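Local structure of endonuclease 2 (Arabidopsis thaliana, 4CXP) at residues V47-R50 with Y51-S54; Q127-H130 with V131-A134. The protein cleaves RNA and single-stranded DNA, and to a lower extent double-stranded DNA, into 5'-phosphorylated products with the help of three divalent metal ions. All coordinates share one frame; numbering follows the deposited sequence.

Followed from the N terminus, the chain leaves helix 19-28, crosses a long loop that holds interaction 1, and then enters strand 60-62. Much later it leaves helix 111-124, turns tightly in interaction 2 and runs on as strand 131-133, the parallel partner of 60-62. The two contacts are in series and neither nest nor cross; each closes a short local turn. The centres of interactions 1 and 2 lie about 20 Å apart, the nearest atoms of interactions 1 and 2 about 6 Å. H58 links them: the K48 side chain of interaction 1 rests on it, and its backbone oxygen takes a hydrogen bond from H130 of interaction 2. K48 binds substrate and H130 binds zinc.

Interaction 1. Residues V47-R50 with Y51-S54; sequences VKFR and YHWS. With NAG (2-acetamido-2-deoxy-beta-D-glucopyranose), chain B; NAG (2-acetamido-2-deoxy-beta-D-glucopyranose), chain C; SO4 (sulfate ion), chain K; SO4 (sulfate ion), chain I.
Y51 N returns to V47 O at 2.8 Å, closing an alpha-turn, and S54 N follows with a 2.8 Å bond to Y51 O that starts the 3-10 segment. Y51 O is gripped twice, because S54 OG also donates to it, at 2.7 Å and in the carbonyl plane. H52 has two conformers, so its contacts are uncertain; in the one described, ND1 gives K48 O a 3.1 Å bond near the imidazole plane. A water joins R50 O to H52 N.

Apolar contact is slight: V47 CG2 touches CD2 of Y51. In the same H52 conformer, the F49 and H52 rings form an aromatic pair that barely overlaps, planes at 24° but slid apart.

The charged tips take sulfate, probably from the crystallisation liquor. With chi2 to chi4 all near 180°, K48 is extended and its NZ reaches O2 of one ion at 2.8 Å; W1 N bonds the same ion. K48 belongs to the substrate-binding site and is probably important for catalysis. R50 meets the other edge-on, NH1 to O2 and NH2 to O1, each 2.8 Å.

The W53 indole has Y51 CB and S54 CB on one face and packs the other against the protein's own N-linked glycan, C1 of the chain B sugar above the ring centre.

The turn lies between helix 19-28 and strand 60-62, and Y51 OH bonds E113 OE2 of helix 111-124.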
loop_
_atom_site.group_PDB
_atom_site.type_symbol
_atom_site.label_atom_id
_atom_site.label_comp_id
_atom_site.label_asym_id
_atom_site.label_seq_id
_atom_site.Cartn_x
_atom_site.Cartn_y
_atom_site.Cartn_z
ATOM N N VAL A 47 11.345 -10.643 3.594
ATOM C CA VAL A 47 11.611 -11.193 4.937
ATOM C C VAL A 47 10.382 -11.875 5.543
ATOM O O VAL A 47 10.347 -12.176 6.730
ATOM C CB VAL A 47 12.216 -10.158 5.907
ATOM C CG1 VAL A 47 13.567 -9.690 5.378
ATOM C CG2 VAL A 47 11.285 -8.992 6.173
ATOM N N LYS A 48 9.383 -12.168 4.723
ATOM C CA LYS A 48 8.183 -12.871 5.186
ATOM C C LYS A 48 8.469 -14.216 5.826
ATOM O O LYS A 48 7.690 -14.655 6.673
ATOM C CB LYS A 48 7.166 -13.058 4.044
ATOM C CG LYS A 48 6.362 -11.817 3.739
ATOM C CD LYS A 48 5.459 -12.049 2.539
ATOM C CE LYS A 48 4.603 -10.830 2.239
ATOM N NZ LYS A 48 3.855 -11.014 0.968
ATOM N N PHE A 49 9.523 -14.893 5.388
ATOM C CA PHE A 49 9.883 -16.205 5.945
ATOM C C PHE A 49 11.052 -16.148 6.899
ATOM O O PHE A 49 11.043 -16.840 7.899
ATOM C CB PHE A 49 10.094 -17.215 4.818
ATOM C CG PHE A 49 8.815 -17.550 4.134
ATOM C CD1 PHE A 49 7.948 -18.462 4.703
ATOM C CD2 PHE A 49 8.428 -16.884 2.997
ATOM C CE1 PHE A 49 6.745 -18.760 4.109
ATOM C CE2 PHE A 49 7.210 -17.163 2.390
ATOM C CZ PHE A 49 6.369 -18.097 2.953
ATOM N N ARG A 50 12.038 -15.323 6.617
ATOM C CA ARG A 50 13.134 -15.138 7.574
ATOM C C ARG A 50 12.614 -14.553 8.885
ATOM O O ARG A 50 13.070 -14.936 9.958
ATOM C CB ARG A 50 14.196 -14.249 6.990
ATOM C CG ARG A 50 15.089 -14.988 6.008
ATOM C CD ARG A 50 16.135 -14.076 5.424
ATOM N NE ARG A 50 15.586 -13.123 4.475
ATOM C CZ ARG A 50 16.288 -12.143 3.919
ATOM N NH1 ARG A 50 17.563 -11.962 4.226
ATOM N NH2 ARG A 50 15.716 -11.330 3.049
ATOM N N TYR A 51 11.655 -13.630 8.791
ATOM C CA TYR A 51 10.957 -13.042 9.947
ATOM C C TYR A 51 9.514 -13.492 9.851
ATOM O O TYR A 51 8.633 -12.754 9.409
ATOM C CB TYR A 51 11.020 -11.514 9.929
ATOM C CG TYR A 51 12.377 -10.863 10.079
ATOM C CD1 TYR A 51 13.466 -11.502 10.654
ATOM C CD2 TYR A 51 12.545 -9.545 9.674
ATOM C CE1 TYR A 51 14.678 -10.835 10.806
ATOM C CE2 TYR A 51 13.749 -8.878 9.814
ATOM C CZ TYR A 51 14.815 -9.520 10.381
ATOM O OH TYR A 51 16.015 -8.853 10.536
ATOM N N HIS A 52 9.249 -14.730 10.207
ATOM C CA HIS A 52 7.949 -15.298 9.887
ATOM C C HIS A 52 6.812 -14.607 10.672
ATOM O O HIS A 52 5.682 -14.504 10.185
ATOM C CB HIS A 52 8.023 -16.808 10.056
ATOM C CG HIS A 52 7.011 -17.581 9.271
ATOM N ND1 HIS A 52 6.432 -17.170 8.079
ATOM C CD2 HIS A 52 6.489 -18.800 9.539
ATOM C CE1 HIS A 52 5.589 -18.103 7.672
ATOM N NE2 HIS A 52 5.610 -19.102 8.534
ATOM N N TRP A 53 7.139 -14.042 11.827
ATOM C CA TRP A 53 6.249 -13.211 12.604
ATOM C C TRP A 53 5.738 -11.993 11.841
ATOM O O TRP A 53 4.766 -11.362 12.250
ATOM C CB TRP A 53 6.976 -12.728 13.880
ATOM C CG TRP A 53 8.312 -12.099 13.640
ATOM C CD1 TRP A 53 9.516 -12.701 13.784
ATOM C CD2 TRP A 53 8.590 -10.734 13.269
ATOM N NE1 TRP A 53 10.527 -11.826 13.503
ATOM C CE2 TRP A 53 9.990 -10.603 13.196
ATOM C CE3 TRP A 53 7.795 -9.617 12.990
ATOM C CZ2 TRP A 53 10.616 -9.405 12.847
ATOM C CZ3 TRP A 53 8.418 -8.432 12.646
ATOM C CH2 TRP A 53 9.813 -8.333 12.572
ATOM N N SER A 54 6.425 -11.624 10.761
ATOM C CA SER A 54 6.059 -10.441 9.995
ATOM C C SER A 54 5.024 -10.703 8.917
ATOM O O SER A 54 4.450 -9.762 8.383
ATOM C CB SER A 54 7.288 -9.796 9.359
ATOM O OG SER A 54 7.761 -10.516 8.230
HETATM C C1 NAG B . 9.656 -8.806 16.701
HETATM C C2 NAG B . 10.977 -9.278 17.325
HETATM C C3 NAG B . 11.168 -10.764 17.089
HETATM C C4 NAG B . 9.947 -11.532 17.565
HETATM C C5 NAG B . 8.668 -10.921 16.994
HETATM C C6 NAG B . 7.414 -11.572 17.552
HETATM C C7 NAG B . 12.692 -7.547 17.496
HETATM C C8 NAG B . 13.919 -6.926 16.898
HETATM N N2 NAG B . 12.144 -8.556 16.825
HETATM O O3 NAG B . 12.335 -11.212 17.750
HETATM O O4 NAG B . 10.105 -12.869 17.105
HETATM O O5 NAG B . 8.603 -9.544 17.292
HETATM O O6 NAG B . 6.267 -10.899 17.084
HETATM O O7 NAG B . 12.232 -7.112 18.550
HETATM C C1 NAG C . 7.116 -4.276 16.090
HETATM C C2 NAG C . 6.431 -5.643 15.789
HETATM C C3 NAG C . 7.187 -6.747 16.517
HETATM C C4 NAG C . 8.669 -6.681 16.148
HETATM C C5 NAG C . 9.217 -5.258 16.264
HETATM C C6 NAG C . 10.596 -5.118 15.648
HETATM C C7 NAG C . 4.035 -5.305 15.328
HETATM C C8 NAG C . 2.635 -5.407 15.831
HETATM N N2 NAG C . 5.016 -5.700 16.147
HETATM O O3 NAG C . 6.598 -8.019 16.216
HETATM O O4 NAG C . 9.486 -7.449 17.011
HETATM O O5 NAG C . 8.409 -4.296 15.614
HETATM O O6 NAG C . 10.546 -5.548 14.300
HETATM O O7 NAG C . 4.275 -4.857 14.199
HETATM S S SO4 K . 18.394 -8.540 3.084
HETATM O O1 SO4 K . 17.118 -8.935 2.476
HETATM O O2 SO4 K . 19.086 -9.762 3.553
HETATM O O3 SO4 K . 18.176 -7.633 4.223
HETATM O O4 SO4 K . 19.233 -7.860 2.075
HETATM S S SO4 I . 2.473 -8.040 -0.907
HETATM O O1 SO4 I . 3.461 -8.853 -1.716
HETATM O O2 SO4 I . 2.331 -8.650 0.540
HETATM O O3 SO4 I . 1.233 -7.914 -1.781
HETATM O O4 SO4 I . 3.079 -6.690 -0.690
HETATM O O HOH W 1 11.174 -16.195 11.788
#

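Interaction 2. Residues Q127-H130 with V131-A134; sequences QPLH and VSYA. With ZN (zinc ion), chain F.
Q127-H130 winds through a 3-10 turn, with H130 N bonded to Q127 O at 2.9 Å and V131 N to P128 O at 3.1 Å, and unwinds directly into strand 131-133. This turn, running into a strand that pairs in parallel with 60-62, carries a zinc ligand of the S1/P1 nuclease fold; the backbones of H130 and S132 both bond I60.

S132 folds its hydroxyl back over the turn: with chi1 at 74°, OG sits between the backbone N and the carbonyl carbon and donates to L129 O at 3.0 Å. The approach is bent, the donor standing above the carbonyl plane with a C=O...OG angle of 105°. CD2 of L129 packs beside S132 CB at 3.8 Å. With an alanine here, L129 O would probably lose this partner and the turn one of its clasps to the strand.

Q127 has two roles. OE1 takes the L129 N-H at 2.8 Å, from above its carbonyl plane, while NE2 bonds OD1 of the zinc ligand D158, a second-shell contact that probably helps to position that carboxylate. P128 and V131 pack on helix 206-221, and L129 touches both that helix and helix 153-169.

The H130 ring is held at both nitrogens: ND1 bonds H58 O, and NE2 binds zinc at 2.1 Å, in a site completed in part by H154, D158 and a water, also 2.1 Å from the zinc.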
loop_
_atom_site.group_PDB
_atom_site.type_symbol
_atom_site.label_atom_id
_atom_site.label_comp_id
_atom_site.label_asym_id
_atom_site.label_seq_id
_atom_site.Cartn_x
_atom_site.Cartn_y
_atom_site.Cartn_z
ATOM N N GLN A 127 -3.761 -1.102 -0.595
ATOM C CA GLN A 127 -4.227 -2.062 -1.595
ATOM C C GLN A 127 -5.576 -2.580 -1.077
ATOM O O GLN A 127 -5.628 -3.162 0.001
ATOM C CB GLN A 127 -3.183 -3.184 -1.740
ATOM C CG GLN A 127 -3.111 -3.891 -3.088
ATOM C CD GLN A 127 -4.247 -4.859 -3.360
ATOM O OE1 GLN A 127 -5.418 -4.473 -3.345
ATOM N NE2 GLN A 127 -3.916 -6.109 -3.638
ATOM N N PRO A 128 -6.698 -2.325 -1.787
ATOM C CA PRO A 128 -7.995 -2.728 -1.231
ATOM C C PRO A 128 -8.059 -4.168 -0.749
ATOM O O PRO A 128 -8.655 -4.451 0.301
ATOM C CB PRO A 128 -8.958 -2.447 -2.383
ATOM C CG PRO A 128 -8.309 -1.283 -3.095
ATOM C CD PRO A 128 -6.841 -1.611 -3.059
ATOM N N LEU A 129 -7.488 -5.095 -1.511
ATOM C CA LEU A 129 -7.554 -6.504 -1.134
ATOM C C LEU A 129 -6.553 -6.924 -0.072
ATOM O O LEU A 129 -6.538 -8.070 0.308
ATOM C CB LEU A 129 -7.528 -7.412 -2.351
ATOM C CG LEU A 129 -8.775 -7.332 -3.231
ATOM C CD1 LEU A 129 -8.629 -8.222 -4.441
ATOM C CD2 LEU A 129 -10.029 -7.706 -2.480
ATOM N N HIS A 130 -5.773 -5.979 0.456
ATOM C CA HIS A 130 -5.039 -6.186 1.703
ATOM C C HIS A 130 -5.873 -5.861 2.943
ATOM O O HIS A 130 -5.384 -6.055 4.039
ATOM C CB HIS A 130 -3.722 -5.407 1.714
ATOM C CG HIS A 130 -2.631 -6.109 0.976
ATOM N ND1 HIS A 130 -1.460 -6.491 1.570
ATOM C CD2 HIS A 130 -2.561 -6.566 -0.298
ATOM C CE1 HIS A 130 -0.720 -7.151 0.702
ATOM N NE2 HIS A 130 -1.363 -7.213 -0.447
ATOM N N VAL A 131 -7.107 -5.388 2.763
ATOM C CA VAL A 131 -8.036 -5.151 3.881
ATOM C C VAL A 131 -9.356 -5.737 3.391
ATOM O O VAL A 131 -10.245 -5.028 2.863
ATOM C CB VAL A 131 -8.193 -3.663 4.259
ATOM C CG1 VAL A 131 -9.085 -3.528 5.484
ATOM C CG2 VAL A 131 -6.832 -3.023 4.479
ATOM N N SER A 132 -9.441 -7.069 3.449
ATOM C CA SER A 132 -10.552 -7.762 2.833
ATOM C C SER A 132 -10.766 -9.109 3.479
ATOM O O SER A 132 -10.320 -9.350 4.623
ATOM C CB SER A 132 -10.366 -7.799 1.316
ATOM O OG SER A 132 -9.380 -8.704 0.926
ATOM N N TYR A 133 -11.551 -9.955 2.813
ATOM C CA TYR A 133 -12.227 -11.003 3.534
ATOM C C TYR A 133 -11.298 -12.137 3.894
ATOM O O TYR A 133 -10.639 -12.748 3.029
ATOM C CB TYR A 133 -13.372 -11.593 2.735
ATOM C CG TYR A 133 -14.499 -10.670 2.339
ATOM C CD1 TYR A 133 -14.627 -9.356 2.841
ATOM C CD2 TYR A 133 -15.487 -11.132 1.491
ATOM C CE1 TYR A 133 -15.691 -8.560 2.464
ATOM C CE2 TYR A 133 -16.552 -10.335 1.130
ATOM C CZ TYR A 133 -16.650 -9.050 1.615
ATOM O OH TYR A 133 -17.717 -8.274 1.236
ATOM N N ALA A 134 -11.372 -12.543 5.157
ATOM C CA ALA A 134 -10.712 -13.765 5.570
ATOM C C ALA A 134 -11.186 -14.973 4.745
ATOM O O ALA A 134 -10.399 -15.869 4.432
ATOM C CB ALA A 134 -11.020 -14.045 7.034
HETATM ZN ZN ZN F . -0.757 -8.577 -1.962
HETATM O O HOH W 2 -0.125 -10.382 -1.123
#